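Local coordinates for protein RNA-dependent RNA Polymerase (Bombyx mori cytoplasmic polyhedrosis virus, PDB 6TZ0) that acts as an RNA-directed RNA polymerase that transcribes and replicates the double-stranded RNA genome of a reovirus, at residues L794-L808 with S991-V1003. Sequence-based numbering, arbitrary orientation.
Sequences LSVDNKLYDSTYNNL and SKRVSSRLHEVIV
Helix-on-helix packing, held by His999 against Leu800 and Thr804, joins helix 996-1003, in the C-terminal region of the polymerase, to helix 801-808, and extended segments 794-796 and 992-994 continue it; the helix axes cross at 34° with a closest approach of 9.9 Å. CG of His999 stands anti to the backbone N (chi1 -179°), carrying the imidazole across to the other helix. There His999 ND1 donates to Thr804 OG1 at 3.1 Å, the hydroxyl lying somewhat out of the ring plane. Thr804 OG1 in turn donates to Leu800 O at 2.6 Å; these two bonds in series tie the imidazole to that carbonyl and limit rotation of the hydroxyl. Ser803 OG lies at the ring edge, 3.2 Å from His999 CE1. Leu800 CG and Val1003 CG2 sit over opposite ring faces, both offset toward the rim, and Leu800 CD2 also touches His999 CB. Further along, Ile1002 CD1 lies 4.1 Å from Leu808 CD2, the side chains crossing at about a right angle. Between the extended segments, Val994 CG1 packs on Val796 CG1 at 3.7 Å, and Ser795 OG gives a weak hydrogen bond to Lys992 O. Strand 791-795 is backbone-bonded to strand 827-831, whose Met828 touches Val796, Tyr801 and Tyr805, while Leu911 of helix 902-911 packs against Ile1002.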
loop_
_atom_site.group_PDB
_atom_site.type_symbol
_atom_site.label_atom_id
_atom_site.label_comp_id
_atom_site.label_asym_id
_atom_site.label_seq_id
_atom_site.Cartn_x
_atom_site.Cartn_y
_atom_site.Cartn_z
ATOM N N LEU A 794 -9.614 -29.639 23.244
ATOM C CA LEU A 794 -9.343 -30.559 22.155
ATOM C C LEU A 794 -10.363 -31.685 22.173
ATOM O O LEU A 794 -10.655 -32.251 23.230
ATOM C CB LEU A 794 -7.919 -31.114 22.252
ATOM C CG LEU A 794 -7.472 -32.004 21.097
ATOM C CD1 LEU A 794 -7.572 -31.248 19.789
ATOM C CD2 LEU A 794 -6.050 -32.483 21.324
ATOM N N SER A 795 -10.905 -31.998 20.999
ATOM C CA SER A 795 -11.874 -33.074 20.866
ATOM C C SER A 795 -11.171 -34.415 21.005
ATOM O O SER A 795 -10.128 -34.644 20.393
ATOM C CB SER A 795 -12.603 -32.977 19.527
ATOM O OG SER A 795 -11.704 -33.106 18.442
ATOM N N VAL A 796 -11.720 -35.281 21.847
ATOM C CA VAL A 796 -11.114 -36.566 22.158
ATOM C C VAL A 796 -12.166 -37.654 21.983
ATOM O O VAL A 796 -13.360 -37.432 22.201
ATOM C CB VAL A 796 -10.517 -36.577 23.586
ATOM C CG1 VAL A 796 -9.325 -35.639 23.686
ATOM C CG2 VAL A 796 -11.551 -36.124 24.577
ATOM N N ASP A 797 -11.715 -38.837 21.579
ATOM C CA ASP A 797 -12.623 -39.916 21.216
ATOM C C ASP A 797 -13.211 -40.561 22.467
ATOM O O ASP A 797 -12.611 -40.533 23.543
ATOM C CB ASP A 797 -11.887 -40.953 20.366
ATOM C CG ASP A 797 -12.826 -41.865 19.599
ATOM O OD1 ASP A 797 -14.060 -41.722 19.731
ATOM O OD2 ASP A 797 -12.323 -42.727 18.848
ATOM N N ASN A 798 -14.403 -41.147 22.315
ATOM C CA ASN A 798 -15.153 -41.646 23.467
ATOM C C ASN A 798 -14.577 -42.940 24.018
ATOM O O ASN A 798 -14.484 -43.107 25.239
ATOM C CB ASN A 798 -16.616 -41.859 23.098
ATOM C CG ASN A 798 -17.349 -40.570 22.906
ATOM O OD1 ASN A 798 -17.142 -39.613 23.652
ATOM N ND2 ASN A 798 -18.224 -40.527 21.912
ATOM N N LYS A 799 -14.214 -43.876 23.140
ATOM C CA LYS A 799 -13.575 -45.103 23.601
ATOM C C LYS A 799 -12.170 -44.819 24.118
ATOM O O LYS A 799 -11.673 -45.521 25.007
ATOM C CB LYS A 799 -13.556 -46.131 22.465
ATOM C CG LYS A 799 -13.022 -47.501 22.849
ATOM C CD LYS A 799 -13.946 -48.169 23.858
ATOM C CE LYS A 799 -13.469 -49.566 24.215
ATOM N NZ LYS A 799 -12.179 -49.528 24.957
ATOM N N LEU A 800 -11.547 -43.759 23.609
ATOM C CA LEU A 800 -10.197 -43.353 23.961
ATOM C C LEU A 800 -10.177 -42.220 24.985
ATOM O O LEU A 800 -9.159 -41.542 25.124
ATOM C CB LEU A 800 -9.444 -42.941 22.692
ATOM C CG LEU A 800 -8.802 -43.974 21.750
ATOM C CD1 LEU A 800 -9.795 -44.873 21.030
ATOM C CD2 LEU A 800 -8.003 -43.232 20.711
ATOM N N TYR A 801 -11.279 -42.011 25.709
ATOM C CA TYR A 801 -11.418 -40.855 26.595
ATOM C C TYR A 801 -10.681 -41.061 27.915
ATOM O O TYR A 801 -9.831 -40.249 28.303
ATOM C CB TYR A 801 -12.903 -40.592 26.859
ATOM C CG TYR A 801 -13.209 -39.309 27.596
ATOM C CD1 TYR A 801 -13.310 -38.112 26.912
ATOM C CD2 TYR A 801 -13.396 -39.293 28.972
ATOM C CE1 TYR A 801 -13.588 -36.929 27.567
ATOM C CE2 TYR A 801 -13.676 -38.113 29.640
ATOM C CZ TYR A 801 -13.769 -36.935 28.930
ATOM O OH TYR A 801 -14.046 -35.757 29.580
ATOM N N ASP A 802 -11.018 -42.143 28.623
ATOM C CA ASP A 802 -10.516 -42.371 29.975
ATOM C C ASP A 802 -9.022 -42.665 29.972
ATOM O O ASP A 802 -8.287 -42.187 30.845
ATOM C CB ASP A 802 -11.288 -43.529 30.611
ATOM C CG ASP A 802 -11.084 -43.634 32.115
ATOM O OD1 ASP A 802 -10.409 -42.769 32.711
ATOM O OD2 ASP A 802 -11.597 -44.605 32.710
ATOM N N SER A 803 -8.550 -43.438 28.995
ATOM C CA SER A 803 -7.136 -43.774 28.940
ATOM C C SER A 803 -6.280 -42.597 28.491
ATOM O O SER A 803 -5.076 -42.589 28.753
ATOM C CB SER A 803 -6.921 -44.975 28.023
ATOM O OG SER A 803 -5.549 -45.314 27.942
ATOM N N THR A 804 -6.871 -41.606 27.828
ATOM C CA THR A 804 -6.149 -40.372 27.550
ATOM C C THR A 804 -6.126 -39.466 28.773
ATOM O O THR A 804 -5.076 -38.905 29.113
ATOM C CB THR A 804 -6.783 -39.658 26.354
ATOM O OG1 THR A 804 -6.728 -40.514 25.206
ATOM C CG2 THR A 804 -6.070 -38.355 26.035
ATOM N N TYR A 805 -7.269 -39.353 29.461
ATOM C CA TYR A 805 -7.379 -38.476 30.626
ATOM C C TYR A 805 -6.479 -38.942 31.765
ATOM O O TYR A 805 -5.778 -38.132 32.387
ATOM C CB TYR A 805 -8.834 -38.413 31.093
ATOM C CG TYR A 805 -9.060 -37.514 32.287
ATOM C CD1 TYR A 805 -9.144 -36.141 32.134
ATOM C CD2 TYR A 805 -9.175 -38.039 33.570
ATOM C CE1 TYR A 805 -9.345 -35.314 33.219
ATOM C CE2 TYR A 805 -9.371 -37.221 34.660
ATOM C CZ TYR A 805 -9.454 -35.859 34.478
ATOM O OH TYR A 805 -9.655 -35.035 35.559
ATOM N N ASN A 806 -6.482 -40.247 32.048
ATOM C CA ASN A 806 -5.695 -40.768 33.159
ATOM C C ASN A 806 -4.203 -40.704 32.875
ATOM O O ASN A 806 -3.406 -40.527 33.804
ATOM C CB ASN A 806 -6.106 -42.206 33.469
ATOM C CG ASN A 806 -7.493 -42.297 34.062
ATOM O OD1 ASN A 806 -7.887 -41.466 34.879
ATOM N ND2 ASN A 806 -8.240 -43.315 33.658
ATOM N N ASN A 807 -3.805 -40.838 31.611
ATOM C CA ASN A 807 -2.391 -40.724 31.281
ATOM C C ASN A 807 -1.922 -39.278 31.323
ATOM O O ASN A 807 -0.807 -39.001 31.779
ATOM C CB ASN A 807 -2.114 -41.330 29.909
ATOM C CG ASN A 807 -2.168 -42.839 29.920
ATOM O OD1 ASN A 807 -1.678 -43.481 30.846
ATOM N ND2 ASN A 807 -2.761 -43.416 28.884
ATOM N N LEU A 808 -2.754 -38.339 30.866
ATOM C CA LEU A 808 -2.317 -36.952 30.844
ATOM C C LEU A 808 -2.449 -36.257 32.192
ATOM O O LEU A 808 -1.788 -35.236 32.406
ATOM C CB LEU A 808 -3.090 -36.164 29.789
ATOM C CG LEU A 808 -2.812 -36.567 28.343
ATOM C CD1 LEU A 808 -3.650 -35.741 27.388
ATOM C CD2 LEU A 808 -1.341 -36.431 28.021
ATOM N N SER A 991 -11.847 -29.647 12.086
ATOM C CA SER A 991 -11.241 -29.781 13.400
ATOM C C SER A 991 -10.427 -31.068 13.476
ATOM O O SER A 991 -10.489 -31.931 12.598
ATOM C CB SER A 991 -12.309 -29.759 14.491
ATOM O OG SER A 991 -11.728 -29.942 15.770
ATOM N N LYS A 992 -9.649 -31.192 14.548
ATOM C CA LYS A 992 -8.759 -32.327 14.734
ATOM C C LYS A 992 -9.001 -32.963 16.094
ATOM O O LYS A 992 -9.414 -32.295 17.046
ATOM C CB LYS A 992 -7.294 -31.906 14.588
ATOM C CG LYS A 992 -6.938 -31.497 13.173
ATOM C CD LYS A 992 -5.495 -31.076 13.039
ATOM C CE LYS A 992 -5.155 -30.822 11.579
ATOM N NZ LYS A 992 -5.915 -29.669 11.024
ATOM N N ARG A 993 -8.743 -34.266 16.174
ATOM C CA ARG A 993 -8.995 -35.043 17.376
ATOM C C ARG A 993 -7.845 -36.008 17.621
ATOM O O ARG A 993 -6.963 -36.184 16.778
ATOM C CB ARG A 993 -10.316 -35.825 17.280
ATOM C CG ARG A 993 -10.285 -37.034 16.352
ATOM C CD ARG A 993 -10.748 -36.685 14.947
ATOM N NE ARG A 993 -10.883 -37.869 14.101
ATOM C CZ ARG A 993 -12.033 -38.497 13.874
ATOM N NH1 ARG A 993 -13.151 -38.058 14.432
ATOM N NH2 ARG A 993 -12.065 -39.566 13.091
ATOM N N VAL A 994 -7.863 -36.644 18.787
ATOM C CA VAL A 994 -6.927 -37.722 19.077
ATOM C C VAL A 994 -7.520 -39.029 18.563
ATOM O O VAL A 994 -8.735 -39.260 18.629
ATOM C CB VAL A 994 -6.579 -37.776 20.585
ATOM C CG1 VAL A 994 -7.771 -38.121 21.445
ATOM C CG2 VAL A 994 -5.439 -38.750 20.862
ATOM N N SER A 995 -6.667 -39.848 17.956
ATOM C CA SER A 995 -7.049 -41.181 17.517
ATOM C C SER A 995 -5.981 -42.153 17.986
ATOM O O SER A 995 -5.136 -41.780 18.804
ATOM C CB SER A 995 -7.230 -41.235 16.000
ATOM O OG SER A 995 -8.315 -40.420 15.590
ATOM N N SER A 996 -6.015 -43.388 17.476
ATOM C CA SER A 996 -5.144 -44.446 17.985
ATOM C C SER A 996 -3.676 -44.167 17.686
ATOM O O SER A 996 -2.796 -44.540 18.473
ATOM C CB SER A 996 -5.563 -45.788 17.386
ATOM O OG SER A 996 -6.883 -46.130 17.776
ATOM N N ARG A 997 -3.398 -43.489 16.566
ATOM C CA ARG A 997 -2.026 -43.127 16.220
ATOM C C ARG A 997 -1.444 -42.134 17.217
ATOM O O ARG A 997 -0.255 -42.201 17.546
ATOM C CB ARG A 997 -1.979 -42.557 14.802
ATOM C CG ARG A 997 -0.578 -42.252 14.293
ATOM C CD ARG A 997 -0.601 -41.691 12.883
ATOM N NE ARG A 997 -1.065 -42.667 11.901
ATOM C CZ ARG A 997 -0.282 -43.563 11.308
ATOM N NH1 ARG A 997 -0.792 -44.412 10.426
ATOM N NH2 ARG A 997 1.011 -43.611 11.596
ATOM N N LEU A 998 -2.269 -41.225 17.733
ATOM C CA LEU A 998 -1.772 -40.285 18.728
ATOM C C LEU A 998 -1.926 -40.846 20.137
ATOM O O LEU A 998 -1.091 -40.569 21.005
ATOM C CB LEU A 998 -2.492 -38.943 18.569
ATOM C CG LEU A 998 -1.842 -37.636 19.050
ATOM C CD1 LEU A 998 -1.961 -37.371 20.539
ATOM C CD2 LEU A 998 -0.382 -37.618 18.633
ATOM N N HIS A 999 -2.960 -41.662 20.370
ATOM C CA HIS A 999 -3.159 -42.282 21.678
ATOM C C HIS A 999 -2.049 -43.263 22.018
ATOM O O HIS A 999 -1.724 -43.438 23.199
ATOM C CB HIS A 999 -4.502 -42.999 21.718
ATOM C CG HIS A 999 -4.804 -43.658 23.024
ATOM N ND1 HIS A 999 -5.194 -42.951 24.139
ATOM C CD2 HIS A 999 -4.765 -44.959 23.395
ATOM C CE1 HIS A 999 -5.387 -43.789 25.141
ATOM N NE2 HIS A 999 -5.134 -45.013 24.717
ATOM N N GLU A 1000 -1.454 -43.897 21.000
ATOM C CA GLU A 1000 -0.344 -44.813 21.235
ATOM C C GLU A 1000 0.856 -44.093 21.839
ATOM O O GLU A 1000 1.463 -44.583 22.797
ATOM C CB GLU A 1000 0.048 -45.510 19.932
ATOM C CG GLU A 1000 1.220 -46.472 20.065
ATOM C CD GLU A 1000 0.907 -47.689 20.920
ATOM O OE1 GLU A 1000 -0.273 -48.097 20.987
ATOM O OE2 GLU A 1000 1.847 -48.244 21.525
ATOM N N VAL A 1001 1.183 -42.901 21.338
ATOM C CA VAL A 1001 2.299 -42.181 21.931
ATOM C C VAL A 1001 1.899 -41.439 23.203
ATOM O O VAL A 1001 2.777 -41.176 24.036
ATOM C CB VAL A 1001 2.977 -41.228 20.925
ATOM C CG1 VAL A 1001 3.490 -42.009 19.724
ATOM C CG2 VAL A 1001 2.060 -40.105 20.495
ATOM N N ILE A 1002 0.604 -41.143 23.401
ATOM C CA ILE A 1002 0.136 -40.699 24.721
ATOM C C ILE A 1002 0.412 -41.773 25.770
ATOM O O ILE A 1002 0.912 -41.485 26.863
ATOM C CB ILE A 1002 -1.361 -40.329 24.686
ATOM C CG1 ILE A 1002 -1.629 -39.123 23.790
ATOM C CG2 ILE A 1002 -1.882 -40.020 26.081
ATOM C CD1 ILE A 1002 -0.949 -37.870 24.221
ATOM N N VAL A 1003 0.119 -43.032 25.440
ATOM C CA VAL A 1003 0.363 -44.126 26.379
ATOM C C VAL A 1003 1.858 -44.378 26.541
ATOM O O VAL A 1003 2.348 -44.596 27.657
ATOM C CB VAL A 1003 -0.391 -45.390 25.919
ATOM C CG1 VAL A 1003 -0.025 -46.599 26.768
ATOM C CG2 VAL A 1003 -1.886 -45.157 25.994
#